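Local coordinates for protein argonaute (Methanocaldococcus jannaschii, PDB 5G5S) that uses short single-stranded DNA guides to bind complementary target DNA strands and slice them, possibly in defence against invading genetic elements, at residues Leu662-Tyr674 and Tyr679-Lys691. Sequence-based numbering, arbitrary orientation.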
ATOM      1  N   LEU A 662      13.402  -6.971   6.192  1.00 54.19           N
ATOM      2  CA  LEU A 662      12.131  -6.584   5.581  1.00 52.58           C
ATOM      3  C   LEU A 662      11.127  -7.701   5.669  1.00 58.82           C
ATOM      4  O   LEU A 662       9.968  -7.441   6.011  1.00 58.30           O
ATOM      5  CB  LEU A 662      12.342  -6.086   4.142  1.00 51.29           C
ATOM      6  CG  LEU A 662      13.208  -4.811   4.004  1.00 55.40           C
ATOM      7  CD1 LEU A 662      13.414  -4.445   2.552  1.00 55.49           C
ATOM      8  CD2 LEU A 662      12.647  -3.642   4.804  1.00 54.69           C
ATOM      9  N   TYR A 663      11.590  -8.967   5.437  1.00 56.56           N
ATOM     10  CA  TYR A 663      10.777 -10.170   5.595  1.00 56.48           C
ATOM     11  C   TYR A 663      10.305 -10.316   7.029  1.00 58.30           C
ATOM     12  O   TYR A 663       9.144 -10.659   7.242  1.00 58.77           O
ATOM     13  CB  TYR A 663      11.537 -11.450   5.174  1.00 59.08           C
ATOM     14  CG  TYR A 663      10.701 -12.697   5.376  1.00 62.39           C
ATOM     15  CD1 TYR A 663       9.590 -12.952   4.576  1.00 64.40           C
ATOM     16  CD2 TYR A 663      10.951 -13.565   6.437  1.00 65.49           C
ATOM     17  CE1 TYR A 663       8.785 -14.076   4.788  1.00 68.08           C
ATOM     18  CE2 TYR A 663      10.161 -14.696   6.653  1.00 68.27           C
ATOM     19  CZ  TYR A 663       9.076 -14.946   5.827  1.00 75.97           C
ATOM     20  OH  TYR A 663       8.292 -16.061   6.028  1.00 79.56           O
ATOM     21  N   ASP A 664      11.203 -10.098   8.005  1.00 55.35           N
ATOM     22  CA  ASP A 664      10.871 -10.215   9.429  1.00 58.08           C
ATOM     23  C   ASP A 664       9.777  -9.226   9.804  1.00 61.70           C
ATOM     24  O   ASP A 664       8.948  -9.542  10.647  1.00 62.25           O
ATOM     25  CB  ASP A 664      12.104  -9.950  10.321  1.00 61.16           C
ATOM     26  CG  ASP A 664      13.238 -10.961  10.252  1.00 72.15           C
ATOM     27  OD1 ASP A 664      13.028 -12.058   9.681  1.00 70.60           O
ATOM     28  OD2 ASP A 664      14.356 -10.632  10.724  1.00 83.49           O
ATOM     29  N   LEU A 665       9.794  -8.028   9.182  1.00 57.40           N
ATOM     30  CA  LEU A 665       8.816  -6.966   9.424  1.00 57.01           C
ATOM     31  C   LEU A 665       7.441  -7.254   8.834  1.00 59.58           C
ATOM     32  O   LEU A 665       6.467  -6.720   9.340  1.00 59.89           O
ATOM     33  CB  LEU A 665       9.349  -5.589   9.005  1.00 55.96           C
ATOM     34  CG  LEU A 665      10.519  -5.036   9.830  1.00 60.71           C
ATOM     35  CD1 LEU A 665      11.216  -3.898   9.091  1.00 58.72           C
ATOM     36  CD2 LEU A 665      10.066  -4.576  11.210  1.00 62.95           C
ATOM     37  N   THR A 666       7.339  -8.138   7.815  1.00 55.38           N
ATOM     38  CA  THR A 666       6.039  -8.574   7.240  1.00 55.02           C
ATOM     39  C   THR A 666       5.330  -9.539   8.242  1.00 60.89           C
ATOM     40  O   THR A 666       4.122  -9.789   8.151  1.00 61.76           O
ATOM     41  CB  THR A 666       6.231  -9.267   5.855  1.00 54.82           C
ATOM     42  OG1 THR A 666       6.802 -10.579   6.023  1.00 55.15           O
ATOM     43  CG2 THR A 666       7.051  -8.430   4.860  1.00 43.09           C
ATOM     44  N   LYS A 667       6.117 -10.102   9.171  1.00 58.26           N
ATOM     45  CA  LYS A 667       5.668 -11.027  10.201  1.00 60.54           C
ATOM     46  C   LYS A 667       5.136 -10.288  11.450  1.00 65.13           C
ATOM     47  O   LYS A 667       4.479 -10.905  12.270  1.00 65.56           O
ATOM     48  CB  LYS A 667       6.830 -11.964  10.565  1.00 64.70           C
ATOM     49  CG  LYS A 667       6.431 -13.369  10.930  1.00 80.07           C
ATOM     50  CD  LYS A 667       7.655 -14.157  11.381  1.00 92.12           C
ATOM     51  CE  LYS A 667       7.373 -15.628  11.578  1.00 97.13           C
ATOM     52  NZ  LYS A 667       7.454 -16.370  10.293  1.00106.63           N
ATOM     53  N   MET A 668       5.428  -8.986  11.607  1.00 63.53           N
ATOM     54  CA  MET A 668       4.936  -8.182  12.742  1.00 64.90           C
ATOM     55  C   MET A 668       3.517  -7.663  12.448  1.00 71.65           C
ATOM     56  O   MET A 668       3.219  -6.480  12.524  1.00 71.74           O
ATOM     57  CB  MET A 668       5.936  -7.065  13.119  1.00 65.63           C
ATOM     58  CG  MET A 668       7.276  -7.591  13.651  1.00 68.86           C
ATOM     59  SD  MET A 668       7.177  -8.865  14.967  1.00 74.46           S
ATOM     60  CE  MET A 668       6.446  -7.926  16.289  1.00 71.03           C
ATOM     61  N   ASN A 669       2.642  -8.608  12.148  1.00 71.81           N
ATOM     62  CA  ASN A 669       1.265  -8.446  11.729  1.00 71.71           C
ATOM     63  C   ASN A 669       0.228  -8.742  12.835  1.00 76.96           C
ATOM     64  O   ASN A 669       0.301  -9.773  13.502  1.00 77.46           O
ATOM     65  CB  ASN A 669       1.019  -9.395  10.522  1.00 67.17           C
ATOM     66  CG  ASN A 669      -0.286  -9.175   9.816  1.00 82.88           C
ATOM     67  OD1 ASN A 669      -0.849 -10.064   9.186  1.00 81.45           O
ATOM     68  ND2 ASN A 669      -0.766  -7.963   9.849  1.00 74.19           N
ATOM     69  N   TYR A 670      -0.758  -7.839  12.975  1.00 57.80           N
ATOM     70  CA  TYR A 670      -1.916  -7.981  13.842  1.00 57.10           C
ATOM     71  C   TYR A 670      -3.177  -7.994  12.978  1.00 61.24           C
ATOM     72  O   TYR A 670      -4.255  -8.120  13.512  1.00 62.54           O
ATOM     73  CB  TYR A 670      -1.967  -6.887  14.911  1.00 58.16           C
ATOM     74  CG  TYR A 670      -0.956  -7.084  16.022  1.00 59.51           C
ATOM     75  CD1 TYR A 670      -1.263  -7.852  17.144  1.00 60.87           C
ATOM     76  CD2 TYR A 670       0.292  -6.472  15.972  1.00 59.15           C
ATOM     77  CE1 TYR A 670      -0.345  -8.021  18.178  1.00 60.19           C
ATOM     78  CE2 TYR A 670       1.223  -6.646  16.993  1.00 59.42           C
ATOM     79  CZ  TYR A 670       0.903  -7.425  18.091  1.00 65.92           C
ATOM     80  OH  TYR A 670       1.818  -7.593  19.101  1.00 68.03           O
ATOM     81  N   SER A 671      -3.038  -7.890  11.641  1.00 59.46           N
ATOM     82  CA  SER A 671      -4.127  -7.948  10.647  1.00 60.52           C
ATOM     83  C   SER A 671      -4.321  -9.421  10.225  1.00 67.19           C
ATOM     84  O   SER A 671      -4.324  -9.749   9.036  1.00 68.07           O
ATOM     85  CB  SER A 671      -3.805  -7.084   9.427  1.00 62.01           C
ATOM     86  OG  SER A 671      -3.324  -5.799   9.785  1.00 67.21           O
ATOM     87  N   ALA A 672      -4.457 -10.298  11.224  1.00 64.68           N
ATOM     88  CA  ALA A 672      -4.606 -11.737  11.071  1.00 66.74           C
ATOM     89  C   ALA A 672      -5.885 -12.165  10.337  1.00 74.47           C
ATOM     90  O   ALA A 672      -5.898 -13.226   9.712  1.00 75.42           O
ATOM     91  CB  ALA A 672      -4.522 -12.400  12.430  1.00 67.32           C
ATOM     92  N   LEU A 673      -6.939 -11.332  10.393  1.00 74.20           N
ATOM     93  CA  LEU A 673      -8.231 -11.596   9.747  1.00 77.29           C
ATOM     94  C   LEU A 673      -8.279 -11.158   8.278  1.00 88.73           C
ATOM     95  O   LEU A 673      -9.120 -11.660   7.529  1.00 90.48           O
ATOM     96  CB  LEU A 673      -9.373 -10.935  10.533  1.00 76.80           C
ATOM     97  CG  LEU A 673      -9.689 -11.486  11.921  1.00 80.26           C
ATOM     98  CD1 LEU A 673     -10.342 -10.421  12.780  1.00 78.89           C
ATOM     99  CD2 LEU A 673     -10.569 -12.744  11.835  1.00 83.78           C
ATOM    100  N   TYR A 674      -7.384 -10.233   7.866  1.00 88.96           N
ATOM    101  CA  TYR A 674      -7.314  -9.716   6.496  1.00 91.48           C
ATOM    102  C   TYR A 674      -6.138 -10.281   5.699  1.00 99.26           C
ATOM    103  O   TYR A 674      -5.311 -11.027   6.238  1.00 99.42           O
ATOM    104  CB  TYR A 674      -7.220  -8.175   6.482  1.00 92.61           C
ATOM    105  CG  TYR A 674      -8.240  -7.433   7.316  1.00 95.86           C
ATOM    106  CD1 TYR A 674      -9.587  -7.791   7.291  1.00 99.69           C
ATOM    107  CD2 TYR A 674      -7.878  -6.312   8.054  1.00 96.06           C
ATOM    108  CE1 TYR A 674     -10.535  -7.098   8.046  1.00101.76           C
ATOM    109  CE2 TYR A 674      -8.820  -5.589   8.783  1.00 97.96           C
ATOM    110  CZ  TYR A 674     -10.146  -5.997   8.793  1.00107.20           C
ATOM    111  OH  TYR A 674     -11.073  -5.297   9.528  1.00107.39           O
ATOM    112  N   TYR A 679       1.168 -13.566   7.149  1.00 87.81           N
ATOM    113  CA  TYR A 679       2.147 -12.484   6.998  1.00 85.11           C
ATOM    114  C   TYR A 679       1.765 -11.472   5.920  1.00 79.08           C
ATOM    115  O   TYR A 679       0.976 -11.795   5.027  1.00 80.51           O
ATOM    116  CB  TYR A 679       3.590 -13.035   6.842  1.00 89.37           C
ATOM    117  CG  TYR A 679       3.875 -14.282   7.664  1.00 96.09           C
ATOM    118  CD1 TYR A 679       3.491 -14.367   9.002  1.00 98.71           C
ATOM    119  CD2 TYR A 679       4.541 -15.371   7.109  1.00 99.72           C
ATOM    120  CE1 TYR A 679       3.701 -15.531   9.745  1.00102.45           C
ATOM    121  CE2 TYR A 679       4.775 -16.533   7.849  1.00102.71           C
ATOM    122  CZ  TYR A 679       4.352 -16.609   9.169  1.00111.17           C
ATOM    123  OH  TYR A 679       4.582 -17.744   9.915  1.00115.53           O
ATOM    124  N   LEU A 680       2.272 -10.229   6.038  1.00 65.47           N
ATOM    125  CA  LEU A 680       1.945  -9.149   5.100  1.00 60.10           C
ATOM    126  C   LEU A 680       2.751  -9.224   3.816  1.00 61.46           C
ATOM    127  O   LEU A 680       3.794  -9.863   3.793  1.00 61.19           O
ATOM    128  CB  LEU A 680       2.126  -7.774   5.768  1.00 57.84           C
ATOM    129  CG  LEU A 680       1.304  -7.511   7.034  1.00 59.25           C
ATOM    130  CD1 LEU A 680       1.945  -6.456   7.892  1.00 57.76           C
ATOM    131  CD2 LEU A 680      -0.139  -7.187   6.706  1.00 58.29           C
ATOM    132  N   ARG A 681       2.273  -8.575   2.748  1.00 56.97           N
ATOM    133  CA  ARG A 681       2.986  -8.493   1.482  1.00 57.68           C
ATOM    134  C   ARG A 681       4.142  -7.473   1.648  1.00 60.61           C
ATOM    135  O   ARG A 681       5.261  -7.682   1.151  1.00 59.42           O
ATOM    136  CB  ARG A 681       2.040  -8.033   0.349  1.00 59.72           C
ATOM    137  CG  ARG A 681       2.730  -8.052  -1.022  1.00 63.54           C
ATOM    138  CD  ARG A 681       1.819  -7.768  -2.186  1.00 60.90           C
ATOM    139  NE  ARG A 681       2.626  -7.546  -3.387  1.00 66.23           N
ATOM    140  CZ  ARG A 681       2.553  -6.470  -4.165  1.00 76.02           C
ATOM    141  NH1 ARG A 681       1.670  -5.511  -3.907  1.00 66.24           N
ATOM    142  NH2 ARG A 681       3.334  -6.363  -5.231  1.00 55.92           N
ATOM    143  N   ILE A 682       3.848  -6.361   2.340  1.00 54.59           N
ATOM    144  CA  ILE A 682       4.826  -5.307   2.561  1.00 54.06           C
ATOM    145  C   ILE A 682       5.137  -5.137   4.049  1.00 56.42           C
ATOM    146  O   ILE A 682       4.244  -5.376   4.852  1.00 55.93           O
ATOM    147  CB  ILE A 682       4.507  -3.980   1.795  1.00 57.60           C
ATOM    148  CG1 ILE A 682       3.281  -3.255   2.345  1.00 57.78           C
ATOM    149  CG2 ILE A 682       4.462  -4.162   0.252  1.00 57.92           C
ATOM    150  CD1 ILE A 682       3.380  -1.776   2.148  1.00 65.22           C
ATOM    151  N   PRO A 683       6.393  -4.774   4.448  1.00 53.07           N
ATOM    152  CA  PRO A 683       6.709  -4.624   5.886  1.00 52.90           C
ATOM    153  C   PRO A 683       5.685  -3.830   6.703  1.00 57.22           C
ATOM    154  O   PRO A 683       5.207  -2.816   6.235  1.00 58.29           O
ATOM    155  CB  PRO A 683       8.077  -3.933   5.866  1.00 54.53           C
ATOM    156  CG  PRO A 683       8.691  -4.364   4.600  1.00 58.10           C
ATOM    157  CD  PRO A 683       7.579  -4.477   3.611  1.00 53.62           C
ATOM    158  N   ALA A 684       5.356  -4.291   7.922  1.00 54.87           N
ATOM    159  CA  ALA A 684       4.376  -3.641   8.810  1.00 53.62           C
ATOM    160  C   ALA A 684       4.517  -2.101   9.027  1.00 56.04           C
ATOM    161  O   ALA A 684       3.490  -1.428   8.931  1.00 54.73           O
ATOM    162  CB  ALA A 684       4.246  -4.394  10.128  1.00 54.34           C
ATOM    163  N   PRO A 685       5.726  -1.494   9.222  1.00 52.86           N
ATOM    164  CA  PRO A 685       5.783  -0.023   9.386  1.00 52.62           C
ATOM    165  C   PRO A 685       5.158   0.777   8.232  1.00 57.81           C
ATOM    166  O   PRO A 685       4.329   1.666   8.484  1.00 55.43           O
ATOM    167  CB  PRO A 685       7.282   0.259   9.553  1.00 54.22           C
ATOM    168  CG  PRO A 685       7.854  -1.034  10.039  1.00 58.38           C
ATOM    169  CD  PRO A 685       7.071  -2.093   9.369  1.00 53.62           C
ATOM    170  N   ILE A 686       5.528   0.437   6.970  1.00 55.60           N
ATOM    171  CA  ILE A 686       5.006   1.103   5.771  1.00 55.67           C
ATOM    172  C   ILE A 686       3.538   0.720   5.494  1.00 59.22           C
ATOM    173  O   ILE A 686       2.735   1.597   5.165  1.00 60.25           O
ATOM    174  CB  ILE A 686       5.969   1.028   4.536  1.00 59.39           C
ATOM    175  CG1 ILE A 686       5.430   1.845   3.330  1.00 60.52           C
ATOM    176  CG2 ILE A 686       6.338  -0.421   4.156  1.00 60.73           C
ATOM    177  CD1 ILE A 686       6.362   2.014   2.165  1.00 61.55           C
ATOM    178  N   HIS A 687       3.184  -0.568   5.697  1.00 52.99           N
ATOM    179  CA  HIS A 687       1.819  -1.098   5.540  1.00 51.90           C
ATOM    180  C   HIS A 687       0.804  -0.341   6.428  1.00 53.79           C
ATOM    181  O   HIS A 687      -0.271   0.019   5.958  1.00 51.94           O
ATOM    182  CB  HIS A 687       1.793  -2.617   5.851  1.00 51.74           C
ATOM    183  CG  HIS A 687       0.421  -3.203   5.949  1.00 55.34           C
ATOM    184  ND1 HIS A 687      -0.272  -3.616   4.819  1.00 57.03           N
ATOM    185  CD2 HIS A 687      -0.349  -3.433   7.039  1.00 57.24           C
ATOM    186  CE1 HIS A 687      -1.434  -4.068   5.251  1.00 56.74           C
ATOM    187  NE2 HIS A 687      -1.535  -3.966   6.579  1.00 57.66           N
ATOM    188  N   TYR A 688       1.144  -0.146   7.712  1.00 51.45           N
ATOM    189  CA  TYR A 688       0.288   0.531   8.675  1.00 52.19           C
ATOM    190  C   TYR A 688       0.259   2.049   8.500  1.00 55.73           C
ATOM    191  O   TYR A 688      -0.775   2.655   8.773  1.00 57.32           O
ATOM    192  CB  TYR A 688       0.583   0.084  10.120  1.00 53.35           C
ATOM    193  CG  TYR A 688       0.129  -1.333  10.413  1.00 55.22           C
ATOM    194  CD1 TYR A 688      -1.193  -1.722  10.199  1.00 58.10           C
ATOM    195  CD2 TYR A 688       0.997  -2.259  10.984  1.00 55.29           C
ATOM    196  CE1 TYR A 688      -1.626  -3.015  10.498  1.00 57.51           C
ATOM    197  CE2 TYR A 688       0.576  -3.551  11.291  1.00 56.85           C
ATOM    198  CZ  TYR A 688      -0.735  -3.929  11.034  1.00 63.31           C
ATOM    199  OH  TYR A 688      -1.143  -5.208  11.311  1.00 61.97           O
ATOM    200  N   ALA A 689       1.363   2.657   8.009  1.00 50.54           N
ATOM    201  CA  ALA A 689       1.410   4.088   7.688  1.00 50.92           C
ATOM    202  C   ALA A 689       0.386   4.367   6.556  1.00 58.57           C
ATOM    203  O   ALA A 689      -0.370   5.343   6.630  1.00 59.44           O
ATOM    204  CB  ALA A 689       2.805   4.493   7.231  1.00 50.16           C
ATOM    205  N   ASP A 690       0.351   3.482   5.535  1.00 55.03           N
ATOM    206  CA  ASP A 690      -0.577   3.590   4.414  1.00 56.22           C
ATOM    207  C   ASP A 690      -2.034   3.421   4.868  1.00 60.24           C
ATOM    208  O   ASP A 690      -2.892   4.183   4.432  1.00 60.64           O
ATOM    209  CB  ASP A 690      -0.218   2.608   3.291  1.00 57.94           C
ATOM    210  CG  ASP A 690      -1.155   2.712   2.099  1.00 83.62           C
ATOM    211  OD1 ASP A 690      -1.190   3.794   1.459  1.00 90.01           O
ATOM    212  OD2 ASP A 690      -1.901   1.742   1.844  1.00 90.56           O
ATOM    213  N   LYS A 691      -2.294   2.458   5.777  1.00 57.00           N
ATOM    214  CA  LYS A 691      -3.616   2.194   6.349  1.00 58.90           C
ATOM    215  C   LYS A 691      -4.137   3.372   7.197  1.00 62.90           C
ATOM    216  O   LYS A 691      -5.352   3.596   7.250  1.00 64.63           O
ATOM    217  CB  LYS A 691      -3.595   0.894   7.174  1.00 62.35           C
ATOM    218  CG  LYS A 691      -3.852  -0.377   6.351  1.00 70.48           C
ATOM    219  CD  LYS A 691      -3.892  -1.597   7.264  1.00 88.86           C
ATOM    220  CE  LYS A 691      -4.710  -2.752   6.709  1.00102.49           C
ATOM    221  NZ  LYS A 691      -4.475  -4.028   7.456  1.00 94.53           N
TER
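Ser-671 and Tyr-688 join hydroxyls, OG to OH at 2.7 Å, across two successive helices of the PIWI domain, an RNase H-like fold, and the loops beside them. Helix 656-666 runs into a loop that folds back over the start of helix 684-697; the axes of 662-666 and 684-691 come within 9.6 Å at 51°. The tight part lies where Leu-662 to Lys-667 meet Tyr-679 to Ala-684. Leu-680 N gives Thr-666 O a nearly straight bond (176°), and Ala-684 N, at the first turn of its helix, reaches Leu-665 O from above the carbonyl plane. Pro-683, the N-cap residue, sets its ring CB on Leu-665 CB (3.8 Å) and CG near Leu-662 CD2. With CG2 anti to its carbonyl carbon, Thr-666 brings that methyl within 3.7 Å of both Leu-680 O and Pro-683 N; its OG1 hydrogen-bonds back to Tyr-663 O. Lys-667 lies alongside Tyr-679, CG over one ring face 4.0 Å from the centroid, and bends at its end toward Asn-311, to which NZ is hydrogen-bonded. The looser side holds the partly exposed Tyr-674, His-687 and Lys-691. There Lys-691 NZ stands at the ring edge of Tyr-674, 4.1 Å from CD2. The same amine binds His-687 NE2 one helical turn back, beside Ser-671, which contacts guide DNA. Helix 684-697 also carries Asp-690, a catalytic and manganese-binding residue by analogy with relatives, so the contact links the guide-binding loop to the helix of the probable active site. Tyr-688 OH also accepts from Tyr-670 N, at 3.1 Å and near the plane of its ring.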